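Local structure of nucleotidyl transferase (6PLJ) at residues 62-73 with 131-142; 75-83 with 113-123. The protein probably transfers a nucleotidyl group from a nucleoside triphosphate, as MobA-like enzymes do, and may serve pseudomurein cell-wall synthesis in a methanogenic archaeon. All blocks are in the same frame, centred on the assembly; numbering follows the deposited sequence.

Contact 1 (62-73 with 131-142); sequences VIEATVKAVLSA and GDQPAVSPATLR. With EDO (1,2-ethanediol), chain C.
The loop that follows strand 125-130 of the Rossmann-like nucleotidyltransferase core runs along helix 62-72, where Thr66 OG1 donates to Gly131 O at 2.8 Å, standing above the carbonyl plane, 46° out of it. With chi1 at -62°, OG1 lies beside its own backbone N, and this turn of the side chain also sets it over Pro134, 3.2 Å from Pro134 CA. Val62 CG1 slants across the proline ring, 3.9 Å from Pro134 CG, and Ala65 CB, just before Thr66, rests on Pro134 CB. Leu57 of the short strand 56-57 adds to the apolar packing around Pro134. Asp132 turns from the helix to a salt bridge with Lys52.

Farther along, Ala69 CB sits 3.4 Å from Val136 O, and one methyl of Leu141, CD1, fits against Ala69 and Val70 CG2. Ala73 CB packs on Leu141 CB at 3.6 Å, while Ser72 CB abuts the ring of Pro138. At the C-terminal end of helix 62-72, Arg142 bends at chi3 (-68°), bringing its guanidinium flat beneath Ala73 O, which stands 3.4 Å above the plane over its centre. Ala73 O also accepts from the hydroxyl O1 of a bound ethanediol, probably from the crystallisation liquor. Arg142 NH2 makes a weak bond to Ser72 O, and a water bound by NE lies in the guanidinium plane.

Ser137 N-caps helix 138-147 by accepting from Thr140 N. Strand 125-130, the loop and helix 138-147 form a strand-loop-helix connection of the alpha/beta fold, packed along helix 62-72.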
ATOM      1  N   VAL A  62      -1.262  13.019   1.330  1.00 11.52           N
ATOM      2  CA  VAL A  62      -1.700  11.659   1.062  1.00 10.73           C
ATOM      3  C   VAL A  62      -0.773  10.657   1.740  1.00 10.24           C
ATOM      4  O   VAL A  62      -1.236   9.737   2.391  1.00  9.64           O
ATOM      5  CB  VAL A  62      -1.774  11.420  -0.474  1.00 10.53           C
ATOM      6  CG1 VAL A  62      -1.813   9.936  -0.849  1.00 10.50           C
ATOM      7  CG2 VAL A  62      -2.999  12.123  -1.040  1.00 10.54           C
ATOM      8  N   ILE A  63       0.539  10.806   1.542  1.00  9.98           N
ATOM      9  CA  ILE A  63       1.458   9.809   2.094  1.00  9.84           C
ATOM     10  C   ILE A  63       1.437   9.799   3.621  1.00 10.22           C
ATOM     11  O   ILE A  63       1.458   8.729   4.233  1.00  9.55           O
ATOM     12  CB  ILE A  63       2.895   9.926   1.527  1.00 10.10           C
ATOM     13  CG1 ILE A  63       3.759   8.748   2.003  1.00 10.23           C
ATOM     14  CG2 ILE A  63       3.569  11.251   1.885  1.00 10.14           C
ATOM     15  CD1 ILE A  63       3.236   7.385   1.594  1.00 10.29           C
ATOM     16  N   GLU A  64       1.341  10.972   4.235  1.00 10.57           N
ATOM     17  CA  GLU A  64       1.226  11.031   5.692  1.00 11.17           C
ATOM     18  C   GLU A  64      -0.060  10.349   6.150  1.00 10.78           C
ATOM     19  O   GLU A  64      -0.064   9.669   7.180  1.00 11.04           O
ATOM     20  CB  GLU A  64       1.257  12.478   6.196  1.00 12.11           C
ATOM     21  CG  GLU A  64       2.632  13.116   6.146  1.00 13.43           C
ATOM     22  CD  GLU A  64       2.580  14.623   6.319  1.00 14.74           C
ATOM     23  OE1 GLU A  64       2.705  15.098   7.477  1.00 16.74           O
ATOM     24  OE2 GLU A  64       2.437  15.325   5.296  1.00 14.77           O
ATOM     25  N   ALA A  65      -1.149  10.538   5.411  1.00 10.14           N
ATOM     26  CA  ALA A  65      -2.406   9.871   5.748  1.00 10.48           C
ATOM     27  C   ALA A  65      -2.280   8.353   5.717  1.00 10.31           C
ATOM     28  O   ALA A  65      -2.736   7.657   6.624  1.00 10.94           O
ATOM     29  CB  ALA A  65      -3.517  10.337   4.837  1.00 10.40           C
ATOM     30  N   THR A  66      -1.648   7.834   4.674  1.00  9.96           N
ATOM     31  CA  THR A  66      -1.446   6.394   4.564  1.00  9.94           C
ATOM     32  C   THR A  66      -0.611   5.861   5.720  1.00  9.85           C
ATOM     33  O   THR A  66      -0.974   4.868   6.333  1.00 10.71           O
ATOM     34  CB  THR A  66      -0.765   6.028   3.250  1.00 10.16           C
ATOM     35  OG1 THR A  66      -1.623   6.420   2.181  1.00 10.60           O
ATOM     36  CG2 THR A  66      -0.484   4.545   3.158  1.00 10.49           C
ATOM     37  N   VAL A  67       0.503   6.517   5.995  1.00  9.97           N
ATOM     38  CA  VAL A  67       1.413   6.065   7.047  1.00 10.08           C
ATOM     39  C   VAL A  67       0.720   6.125   8.412  1.00 10.62           C
ATOM     40  O   VAL A  67       0.833   5.187   9.200  1.00 10.33           O
ATOM     41  CB  VAL A  67       2.722   6.870   7.037  1.00 10.22           C
ATOM     42  CG1 VAL A  67       3.554   6.595   8.285  1.00 10.41           C
ATOM     43  CG2 VAL A  67       3.512   6.544   5.769  1.00 10.39           C
ATOM     44  N   LYS A  68      -0.023   7.197   8.664  1.00 11.02           N
ATOM     45  CA  LYS A  68      -0.751   7.306   9.916  1.00 12.12           C
ATOM     46  C   LYS A  68      -1.711   6.136  10.111  1.00 11.60           C
ATOM     47  O   LYS A  68      -1.799   5.578  11.202  1.00 11.02           O
ATOM     48  CB  LYS A  68      -1.525   8.618   9.977  1.00 13.62           C
ATOM     49  CG  LYS A  68      -2.323   8.835  11.246  1.00 16.00           C
ATOM     50  CD  LYS A  68      -1.430   8.838  12.465  1.00 18.09           C
ATOM     51  CE  LYS A  68      -2.236   8.991  13.735  0.70 18.74           C
ATOM     52  NZ  LYS A  68      -1.329   9.217  14.874  0.70 19.56           N
ATOM     53  N   ALA A  69      -2.429   5.756   9.058  1.00 10.65           N
ATOM     54  CA  ALA A  69      -3.343   4.607   9.146  1.00 10.59           C
ATOM     55  C   ALA A  69      -2.621   3.302   9.473  1.00 10.48           C
ATOM     56  O   ALA A  69      -3.083   2.508  10.299  1.00 10.21           O
ATOM     57  CB  ALA A  69      -4.155   4.476   7.879  1.00 10.62           C
ATOM     58  N   VAL A  70      -1.475   3.098   8.827  1.00 10.38           N
ATOM     59  CA  VAL A  70      -0.658   1.912   9.047  1.00 10.52           C
ATOM     60  C   VAL A  70      -0.145   1.864  10.499  1.00 10.57           C
ATOM     61  O   VAL A  70      -0.238   0.836  11.178  1.00 10.28           O
ATOM     62  CB  VAL A  70       0.499   1.901   8.030  1.00 11.22           C
ATOM     63  CG1 VAL A  70       1.555   0.898   8.384  1.00 11.62           C
ATOM     64  CG2 VAL A  70      -0.053   1.648   6.625  1.00 11.32           C
ATOM     65  N   LEU A  71       0.377   2.979  10.982  1.00 10.68           N
ATOM     66  CA  LEU A  71       0.842   3.032  12.378  1.00 11.40           C
ATOM     67  C   LEU A  71      -0.306   2.836  13.345  1.00 12.17           C
ATOM     68  O   LEU A  71      -0.174   2.113  14.363  1.00 12.75           O
ATOM     69  CB  LEU A  71       1.583   4.334  12.641  1.00 11.16           C
ATOM     70  CG  LEU A  71       2.970   4.492  11.993  1.00 11.50           C
ATOM     71  CD1 LEU A  71       3.507   5.893  12.207  1.00 11.87           C
ATOM     72  CD2 LEU A  71       3.964   3.458  12.504  1.00 11.98           C
ATOM     73  N   SER A  72      -1.463   3.406  13.016  1.00 12.03           N
ATOM     74  CA  SER A  72      -2.636   3.226  13.879  1.00 12.83           C
ATOM     75  C   SER A  72      -3.185   1.795  13.891  1.00 12.61           C
ATOM     76  O   SER A  72      -3.986   1.459  14.755  1.00 12.76           O
ATOM     77  CB  SER A  72      -3.733   4.207  13.483  1.00 13.78           C
ATOM     78  OG  SER A  72      -3.283   5.532  13.685  1.00 16.26           O
ATOM     79  N   ALA A  73      -2.757   0.946  12.945  1.00 12.01           N
ATOM     80  CA  ALA A  73      -3.170  -0.435  12.897  1.00 11.96           C
ATOM     81  C   ALA A  73      -2.395  -1.322  13.863  1.00 11.85           C
ATOM     82  O   ALA A  73      -2.649  -2.520  13.904  1.00 12.91           O
ATOM     83  CB  ALA A  73      -3.039  -0.981  11.477  1.00 12.12           C
ATOM     84  N   GLY A 131       1.305   3.572  -0.841  1.00  9.07           N
ATOM     85  CA  GLY A 131       1.327   4.956  -0.386  1.00  9.47           C
ATOM     86  C   GLY A 131       0.173   5.790  -0.920  1.00  9.54           C
ATOM     87  O   GLY A 131      -0.298   6.689  -0.236  1.00  9.97           O
ATOM     88  N   ASP A 132      -0.299   5.454  -2.119  1.00  9.90           N
ATOM     89  CA  ASP A 132      -1.364   6.186  -2.803  1.00 10.19           C
ATOM     90  C   ASP A 132      -2.766   5.660  -2.533  1.00 10.20           C
ATOM     91  O   ASP A 132      -3.691   5.973  -3.275  1.00 10.01           O
ATOM     92  CB  ASP A 132      -1.117   6.226  -4.319  1.00 10.83           C
ATOM     93  CG  ASP A 132      -1.225   4.873  -4.982  1.00 11.89           C
ATOM     94  OD1 ASP A 132      -1.558   3.864  -4.318  1.00 12.53           O
ATOM     95  OD2 ASP A 132      -0.951   4.812  -6.206  1.00 13.50           O
ATOM     96  N   GLN A 133      -2.931   4.889  -1.464  1.00  9.75           N
ATOM     97  CA  GLN A 133      -4.223   4.337  -1.091  1.00  9.74           C
ATOM     98  C   GLN A 133      -4.524   4.762   0.350  1.00  9.79           C
ATOM     99  O   GLN A 133      -4.541   3.936   1.279  1.00 10.24           O
ATOM    100  CB  GLN A 133      -4.151   2.832  -1.270  1.00  9.90           C
ATOM    101  CG  GLN A 133      -5.471   2.092  -1.195  1.00  9.96           C
ATOM    102  CD  GLN A 133      -5.311   0.598  -1.416  1.00 10.24           C
ATOM    103  OE1 GLN A 133      -4.238   0.120  -1.770  1.00 10.77           O
ATOM    104  NE2 GLN A 133      -6.383  -0.143  -1.208  1.00 10.58           N
ATOM    105  N   PRO A 134      -4.800   6.060   0.546  1.00  9.77           N
ATOM    106  CA  PRO A 134      -4.805   6.631   1.891  1.00  9.83           C
ATOM    107  C   PRO A 134      -6.109   6.495   2.666  1.00 10.64           C
ATOM    108  O   PRO A 134      -6.146   6.926   3.809  1.00 11.32           O
ATOM    109  CB  PRO A 134      -4.531   8.113   1.625  1.00  9.66           C
ATOM    110  CG  PRO A 134      -5.199   8.349   0.324  1.00  9.74           C
ATOM    111  CD  PRO A 134      -4.871   7.123  -0.476  1.00  9.62           C
ATOM    112  N   ALA A 135      -7.157   5.938   2.065  1.00 10.20           N
ATOM    113  CA  ALA A 135      -8.448   5.834   2.741  1.00 10.63           C
ATOM    114  C   ALA A 135      -8.668   4.502   3.430  1.00 10.97           C
ATOM    115  O   ALA A 135      -9.762   4.263   3.928  1.00 11.35           O
ATOM    116  CB  ALA A 135      -9.586   6.117   1.758  1.00 10.69           C
ATOM    117  N   VAL A 136      -7.647   3.645   3.514  1.00 11.19           N
ATOM    118  CA  VAL A 136      -7.823   2.389   4.237  1.00 11.87           C
ATOM    119  C   VAL A 136      -7.822   2.714   5.729  1.00 11.63           C
ATOM    120  O   VAL A 136      -6.928   3.394   6.215  1.00 12.83           O
ATOM    121  CB  VAL A 136      -6.739   1.331   3.957  1.00 12.58           C
ATOM    122  CG1 VAL A 136      -7.208  -0.004   4.501  1.00 13.11           C
ATOM    123  CG2 VAL A 136      -6.454   1.166   2.473  1.00 13.24           C
ATOM    124  N   SER A 137      -8.816   2.225   6.458  1.00 12.10           N
ATOM    125  CA  SER A 137      -8.874   2.511   7.886  1.00 11.96           C
ATOM    126  C   SER A 137      -7.872   1.658   8.654  1.00 12.08           C
ATOM    127  O   SER A 137      -7.543   0.548   8.248  1.00 11.28           O
ATOM    128  CB  SER A 137     -10.269   2.263   8.452  1.00 13.07           C
ATOM    129  OG  SER A 137     -10.599   0.891   8.414  1.00 13.84           O
ATOM    130  N   PRO A 138      -7.410   2.169   9.795  1.00 11.86           N
ATOM    131  CA  PRO A 138      -6.593   1.355  10.698  1.00 12.26           C
ATOM    132  C   PRO A 138      -7.248   0.020  11.056  1.00 11.96           C
ATOM    133  O   PRO A 138      -6.566  -1.009  11.088  1.00 11.78           O
ATOM    134  CB  PRO A 138      -6.456   2.241  11.935  1.00 12.20           C
ATOM    135  CG  PRO A 138      -6.589   3.627  11.414  1.00 12.31           C
ATOM    136  CD  PRO A 138      -7.568   3.548  10.280  1.00 12.36           C
ATOM    137  N   ALA A 139      -8.558   0.021  11.288  1.00 12.42           N
ATOM    138  CA  ALA A 139      -9.244  -1.217  11.660  1.00 12.66           C
ATOM    139  C   ALA A 139      -9.178  -2.263  10.549  1.00 12.44           C
ATOM    140  O   ALA A 139      -8.978  -3.443  10.811  1.00 13.76           O
ATOM    141  CB  ALA A 139     -10.690  -0.929  12.046  1.00 13.24           C
ATOM    142  N   THR A 140      -9.310  -1.821   9.299  1.00 11.59           N
ATOM    143  CA  THR A 140      -9.218  -2.739   8.175  1.00 11.59           C
ATOM    144  C   THR A 140      -7.797  -3.282   8.058  1.00 11.66           C
ATOM    145  O   THR A 140      -7.609  -4.477   7.860  1.00 11.96           O
ATOM    146  CB  THR A 140      -9.652  -2.053   6.873  1.00 11.75           C
ATOM    147  OG1 THR A 140     -11.034  -1.721   7.002  1.00 12.19           O
ATOM    148  CG2 THR A 140      -9.448  -2.958   5.689  1.00 12.25           C
ATOM    149  N   LEU A 141      -6.811  -2.400   8.170  1.00 11.62           N
ATOM    150  CA  LEU A 141      -5.399  -2.818   8.110  1.00 11.84           C
ATOM    151  C   LEU A 141      -5.081  -3.840   9.200  1.00 13.00           C
ATOM    152  O   LEU A 141      -4.407  -4.845   8.944  1.00 12.28           O
ATOM    153  CB  LEU A 141      -4.483  -1.594   8.235  1.00 11.97           C
ATOM    154  CG  LEU A 141      -4.505  -0.649   7.032  1.00 11.97           C
ATOM    155  CD1 LEU A 141      -3.813   0.670   7.327  1.00 12.10           C
ATOM    156  CD2 LEU A 141      -3.884  -1.303   5.802  1.00 12.20           C
ATOM    157  N   ARG A 142      -5.593  -3.576  10.401  1.00 13.45           N
ATOM    158  CA  ARG A 142      -5.395  -4.478  11.527  1.00 15.02           C
ATOM    159  C   ARG A 142      -5.995  -5.857  11.246  1.00 14.87           C
ATOM    160  O   ARG A 142      -5.338  -6.866  11.487  1.00 14.93           O
ATOM    161  CB  ARG A 142      -5.992  -3.870  12.799  1.00 16.21           C
ATOM    162  CG  ARG A 142      -5.711  -4.651  14.067  1.00 18.28           C
ATOM    163  CD  ARG A 142      -6.456  -4.018  15.221  1.00 19.51           C
ATOM    164  NE  ARG A 142      -5.941  -2.689  15.569  1.00 21.44           N
ATOM    165  CZ  ARG A 142      -4.919  -2.441  16.396  1.00 21.93           C
ATOM    166  NH1 ARG A 142      -4.246  -3.433  16.983  1.00 23.96           N
ATOM    167  NH2 ARG A 142      -4.548  -1.176  16.624  1.00 24.35           N
TER
HETATM  168  C1  EDO C 302      -1.473  -5.506  13.896  0.50 23.36           C
HETATM  169  O1  EDO C 302      -1.784  -4.834  15.123  0.50 23.15           O
HETATM  170  C2  EDO C 302      -2.210  -6.840  13.844  0.50 23.59           C
HETATM  171  O2  EDO C 302      -2.063  -7.520  15.094  0.50 23.74           O
HETATM  172  O   HOH W   1      -6.859  -0.166  14.579  1.00 29.69           O

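Contact 2 (75-83 with 113-123); sequences VDECIVVTG and SLLRGVRAAGG
Chi1 of 68° swings Glu77 CG into the cleft between its backbone N and carbonyl carbon, and from there the chain runs out extended (chi2 -179°), carrying the carboxylate from strand 77-82 to the loop after helix 110-120. There OE2 accepts from Gly122 N at 2.8 Å with an N-H...O angle of 160°, the donor lying nearly along the C-O axis. The same oxygen stands 3.5 Å from Ala121 CA and is also bonded to Ser26 OG, a residue of the adjoining strand 25-31.

Two residues on, Ile79 directs its branches at different parts of the helix. CG2 presses on the backbone of Gly117, 3.8 Å from Gly117 CA, whereas CG1 reaches Ala120, meeting Ala120 CB at 4.3 Å. Val81 approaches still closer: its CG2 methyl lies 3.5 Å from Gly117 CA and also 3.4 Å from Ser113 O, and CG1 leans toward Ser113 CB. Val81 and Gly117 have the closest CA atoms, the bare glycine backbone meeting two branched side chains; the axes of 77-82 and 113-120 pass 8.0 Å apart and run roughly, but not strictly, antiparallel. Ser113 turns its hydroxyl to Asn103. The helix also covers the neighbouring strand 99-102, where Arg116 and Ala120 touch Val101.

The chemistry is divided along the strand. Methyl groups against backbone seat the helix on the sheet by van der Waals contact, while at the far end one carboxylate oxygen gathers a backbone N-H and a serine hydroxyl. These two bonds tie the loop after the helix to two adjacent strands and would probably favour a charged, fixed Glu77.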
ATOM      1  N   VAL A  75       1.011  -2.032  14.062  1.00 10.88           N
ATOM      2  CA  VAL A  75       2.257  -2.672  13.639  1.00 10.73           C
ATOM      3  C   VAL A  75       3.444  -2.306  14.537  1.00 10.74           C
ATOM      4  O   VAL A  75       3.471  -1.231  15.146  1.00 10.51           O
ATOM      5  CB  VAL A  75       2.594  -2.342  12.164  1.00 10.95           C
ATOM      6  CG1 VAL A  75       1.502  -2.903  11.255  1.00 11.60           C
ATOM      7  CG2 VAL A  75       2.833  -0.854  11.958  1.00 11.09           C
ATOM      8  N   ASP A  76       4.426  -3.197  14.603  1.00 10.70           N
ATOM      9  CA  ASP A  76       5.611  -2.981  15.448  1.00 10.95           C
ATOM     10  C   ASP A  76       6.580  -1.960  14.858  1.00 10.73           C
ATOM     11  O   ASP A  76       7.354  -1.364  15.582  1.00 10.86           O
ATOM     12  CB  ASP A  76       6.354  -4.293  15.668  1.00 11.46           C
ATOM     13  CG  ASP A  76       5.553  -5.272  16.479  1.00 12.36           C
ATOM     14  OD1 ASP A  76       5.191  -4.948  17.626  1.00 13.85           O
ATOM     15  OD2 ASP A  76       5.290  -6.371  16.001  1.00 13.88           O
ATOM     16  N   GLU A  77       6.557  -1.795  13.543  1.00 10.25           N
ATOM     17  CA  GLU A  77       7.374  -0.795  12.857  1.00 10.31           C
ATOM     18  C   GLU A  77       6.772  -0.539  11.499  1.00 10.26           C
ATOM     19  O   GLU A  77       6.015  -1.372  11.001  1.00  9.82           O
ATOM     20  CB  GLU A  77       8.822  -1.254  12.680  1.00 10.61           C
ATOM     21  CG  GLU A  77       8.966  -2.423  11.703  1.00 10.51           C
ATOM     22  CD  GLU A  77      10.379  -2.912  11.519  1.00 10.91           C
ATOM     23  OE1 GLU A  77      11.320  -2.209  11.951  1.00 11.07           O
ATOM     24  OE2 GLU A  77      10.541  -3.996  10.927  1.00 10.63           O
ATOM     25  N   CYS A  78       7.108   0.607  10.914  1.00 10.33           N
ATOM     26  CA  CYS A  78       6.676   0.950   9.571  1.00 10.82           C
ATOM     27  C   CYS A  78       7.877   1.385   8.743  1.00 10.68           C
ATOM     28  O   CYS A  78       8.551   2.370   9.073  1.00 10.82           O
ATOM     29  CB  CYS A  78       5.640   2.062   9.621  1.00 11.16           C
ATOM     30  SG  CYS A  78       4.967   2.463   7.987  1.00 12.31           S
ATOM     31  N   ILE A  79       8.142   0.614   7.692  1.00 10.61           N
ATOM     32  CA  ILE A  79       9.148   0.903   6.688  1.00 10.78           C
ATOM     33  C   ILE A  79       8.439   1.621   5.560  1.00 10.31           C
ATOM     34  O   ILE A  79       7.346   1.222   5.179  1.00 10.73           O
ATOM     35  CB  ILE A  79       9.786  -0.408   6.149  1.00 11.53           C
ATOM     36  CG1 ILE A  79      10.790  -0.987   7.161  1.00 12.80           C
ATOM     37  CG2 ILE A  79      10.556  -0.162   4.853  1.00 11.92           C
ATOM     38  CD1 ILE A  79      10.268  -1.286   8.529  1.00 13.96           C
ATOM     39  N   VAL A  80       9.040   2.683   5.040  1.00  9.62           N
ATOM     40  CA  VAL A  80       8.488   3.354   3.870  1.00  9.37           C
ATOM     41  C   VAL A  80       9.548   3.327   2.792  1.00  9.52           C
ATOM     42  O   VAL A  80      10.688   3.729   3.038  1.00  9.91           O
ATOM     43  CB  VAL A  80       8.083   4.803   4.153  1.00  9.63           C
ATOM     44  CG1 VAL A  80       7.525   5.437   2.894  1.00  9.64           C
ATOM     45  CG2 VAL A  80       7.067   4.875   5.281  1.00  9.38           C
ATOM     46  N   VAL A  81       9.166   2.848   1.611  1.00  9.22           N
ATOM     47  CA  VAL A  81      10.081   2.746   0.484  1.00  9.16           C
ATOM     48  C   VAL A  81       9.837   3.939  -0.404  1.00  9.63           C
ATOM     49  O   VAL A  81       8.713   4.139  -0.868  1.00  9.83           O
ATOM     50  CB  VAL A  81       9.878   1.443  -0.293  1.00  9.20           C
ATOM     51  CG1 VAL A  81      10.920   1.312  -1.394  1.00  9.15           C
ATOM     52  CG2 VAL A  81       9.972   0.252   0.655  1.00  9.12           C
ATOM     53  N   THR A  82      10.899   4.696  -0.661  1.00  9.85           N
ATOM     54  CA  THR A  82      10.802   5.914  -1.454  1.00  9.95           C
ATOM     55  C   THR A  82      11.644   5.777  -2.722  1.00 10.27           C
ATOM     56  O   THR A  82      12.437   4.854  -2.866  1.00 10.70           O
ATOM     57  CB  THR A  82      11.251   7.142  -0.631  1.00 10.39           C
ATOM     58  OG1 THR A  82      12.609   6.966  -0.203  1.00 10.64           O
ATOM     59  CG2 THR A  82      10.346   7.330   0.599  1.00 10.19           C
ATOM     60  N   GLY A  83      11.425   6.681  -3.663  1.00 10.26           N
ATOM     61  CA  GLY A  83      12.170   6.645  -4.919  1.00 10.21           C
ATOM     62  C   GLY A  83      11.835   7.876  -5.722  1.00 10.33           C
ATOM     63  O   GLY A  83      12.531   8.888  -5.647  1.00 11.08           O
ATOM     64  N   SER A 113       9.905  -2.575  -5.133  1.00 11.80           N
ATOM     65  CA  SER A 113       9.818  -1.631  -4.014  1.00 11.48           C
ATOM     66  C   SER A 113       9.393  -2.360  -2.764  1.00 10.79           C
ATOM     67  O   SER A 113       9.990  -2.178  -1.716  1.00 10.86           O
ATOM     68  CB  SER A 113       8.822  -0.500  -4.279  1.00 12.47           C
ATOM     69  OG  SER A 113       9.302   0.301  -5.314  1.00 13.78           O
ATOM     70  N   LEU A 114       8.364  -3.188  -2.876  1.00 10.96           N
ATOM     71  CA  LEU A 114       7.954  -3.987  -1.724  1.00 10.78           C
ATOM     72  C   LEU A 114       9.096  -4.873  -1.257  1.00 10.88           C
ATOM     73  O   LEU A 114       9.333  -4.972  -0.059  1.00 11.27           O
ATOM     74  CB  LEU A 114       6.705  -4.810  -1.996  1.00 11.06           C
ATOM     75  CG  LEU A 114       5.433  -4.002  -2.172  1.00 11.28           C
ATOM     76  CD1 LEU A 114       4.300  -4.946  -2.529  1.00 11.83           C
ATOM     77  CD2 LEU A 114       5.095  -3.226  -0.911  1.00 11.34           C
ATOM     78  N   LEU A 115       9.820  -5.480  -2.184  1.00 10.81           N
ATOM     79  CA  LEU A 115      10.934  -6.342  -1.794  1.00 11.47           C
ATOM     80  C   LEU A 115      12.014  -5.576  -1.037  1.00 11.07           C
ATOM     81  O   LEU A 115      12.544  -6.053  -0.036  1.00 10.95           O
ATOM     82  CB  LEU A 115      11.549  -7.004  -3.024  1.00 12.47           C
ATOM     83  CG  LEU A 115      12.730  -7.924  -2.775  1.00 13.66           C
ATOM     84  CD1 LEU A 115      12.366  -9.065  -1.837  1.00 14.64           C
ATOM     85  CD2 LEU A 115      13.195  -8.472  -4.121  1.00 14.32           C
ATOM     86  N   ARG A 116      12.319  -4.387  -1.511  1.00 11.12           N
ATOM     87  CA  ARG A 116      13.325  -3.557  -0.808  1.00 11.93           C
ATOM     88  C   ARG A 116      12.860  -3.283   0.633  1.00 11.13           C
ATOM     89  O   ARG A 116      13.650  -3.249   1.486  1.00 11.22           O
ATOM     90  CB  ARG A 116      13.509  -2.240  -1.563  1.00 13.91           C
ATOM     91  CG  ARG A 116      14.475  -1.306  -0.870  1.00 15.97           C
ATOM     92  CD  ARG A 116      15.902  -1.750  -1.048  1.00 18.70           C
ATOM     93  NE  ARG A 116      16.827  -0.624  -1.049  0.70 21.29           N
ATOM     94  CZ  ARG A 116      17.504  -0.144  -0.018  0.70 23.02           C
ATOM     95  NH1 ARG A 116      17.425  -0.692   1.178  0.70 24.22           N
ATOM     96  NH2 ARG A 116      18.296   0.898  -0.199  0.70 25.46           N
ATOM     97  N   GLY A 117      11.589  -2.987   0.800  1.00 10.62           N
ATOM     98  CA  GLY A 117      11.010  -2.749   2.118  1.00 10.62           C
ATOM     99  C   GLY A 117      11.035  -3.979   3.001  1.00 10.64           C
ATOM    100  O   GLY A 117      11.386  -3.904   4.195  1.00 10.27           O
ATOM    101  N   VAL A 118      10.661  -5.124   2.423  1.00 10.37           N
ATOM    102  CA  VAL A 118      10.677  -6.382   3.173  1.00 10.70           C
ATOM    103  C   VAL A 118      12.111  -6.694   3.605  1.00 11.58           C
ATOM    104  O   VAL A 118      12.325  -7.130   4.737  1.00 11.21           O
ATOM    105  CB  VAL A 118      10.036  -7.543   2.373  1.00 10.62           C
ATOM    106  CG1 VAL A 118      10.152  -8.850   3.126  1.00 11.01           C
ATOM    107  CG2 VAL A 118       8.574  -7.274   2.100  1.00 10.54           C
ATOM    108  N   ARG A 119      13.091  -6.432   2.739  1.00 11.92           N
ATOM    109  CA  ARG A 119      14.507  -6.592   3.109  1.00 13.08           C
ATOM    110  C   ARG A 119      14.936  -5.782   4.338  1.00 13.00           C
ATOM    111  O   ARG A 119      15.786  -6.226   5.115  1.00 13.70           O
ATOM    112  CB  ARG A 119      15.417  -6.250   1.915  1.00 14.83           C
ATOM    113  CG  ARG A 119      15.539  -7.351   0.884  1.00 17.66           C
ATOM    114  CD  ARG A 119      16.473  -6.954  -0.253  1.00 19.22           C
ATOM    115  NE  ARG A 119      17.779  -6.510   0.235  0.70 20.52           N
ATOM    116  CZ  ARG A 119      18.387  -5.352  -0.046  0.70 23.38           C
ATOM    117  NH1 ARG A 119      17.849  -4.446  -0.875  0.70 23.60           N
ATOM    118  NH2 ARG A 119      19.580  -5.097   0.501  0.70 23.37           N
ATOM    119  N   ALA A 120      14.339  -4.613   4.522  1.00 11.78           N
ATOM    120  CA  ALA A 120      14.610  -3.737   5.640  1.00 12.08           C
ATOM    121  C   ALA A 120      13.780  -4.062   6.877  1.00 11.98           C
ATOM    122  O   ALA A 120      14.018  -3.480   7.920  1.00 13.76           O
ATOM    123  CB  ALA A 120      14.357  -2.291   5.241  1.00 12.16           C
ATOM    124  N   ALA A 121      12.788  -4.938   6.757  1.00 11.45           N
ATOM    125  CA  ALA A 121      11.836  -5.186   7.845  1.00 11.37           C
ATOM    126  C   ALA A 121      12.350  -6.263   8.770  1.00 11.57           C
ATOM    127  O   ALA A 121      12.903  -7.266   8.329  1.00 11.99           O
ATOM    128  CB  ALA A 121      10.494  -5.612   7.276  1.00 11.31           C
ATOM    129  N   GLY A 122      12.147  -6.077  10.063  1.00 11.61           N
ATOM    130  CA  GLY A 122      12.484  -7.113  11.044  1.00 12.26           C
ATOM    131  C   GLY A 122      11.460  -8.216  11.251  1.00 12.83           C
ATOM    132  O   GLY A 122      11.807  -9.277  11.799  1.00 14.23           O
ATOM    133  N   GLY A 123      10.212  -7.993  10.845  1.00 12.72           N
ATOM    134  CA  GLY A 123       9.095  -8.844  11.235  1.00 13.14           C
ATOM    135  C   GLY A 123       8.958 -10.126  10.454  1.00 13.54           C
ATOM    136  O   GLY A 123       9.494 -10.248   9.361  1.00 14.29           O
TER

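Contacts 1 and 2 lie with their centres 15 Å apart on the two faces of the main mixed sheet: helix 62-72 packs on one side of strand 77-82, helix 110-120 on the other. Along the chain, contact 2 is nested between the two segments of contact 1, and helix 62-72 leads directly into strand 77-82. The two contacts also touch, with Leu71 CD2 3.6 Å from Cys78 CB and Val67 packing on Val80. Strand 125-130, which follows helix 110-120, delivers the chain to the loop of contact 1. Together they are part of the helix-sheet-helix layering of the MobA-like domain around its parallel strands.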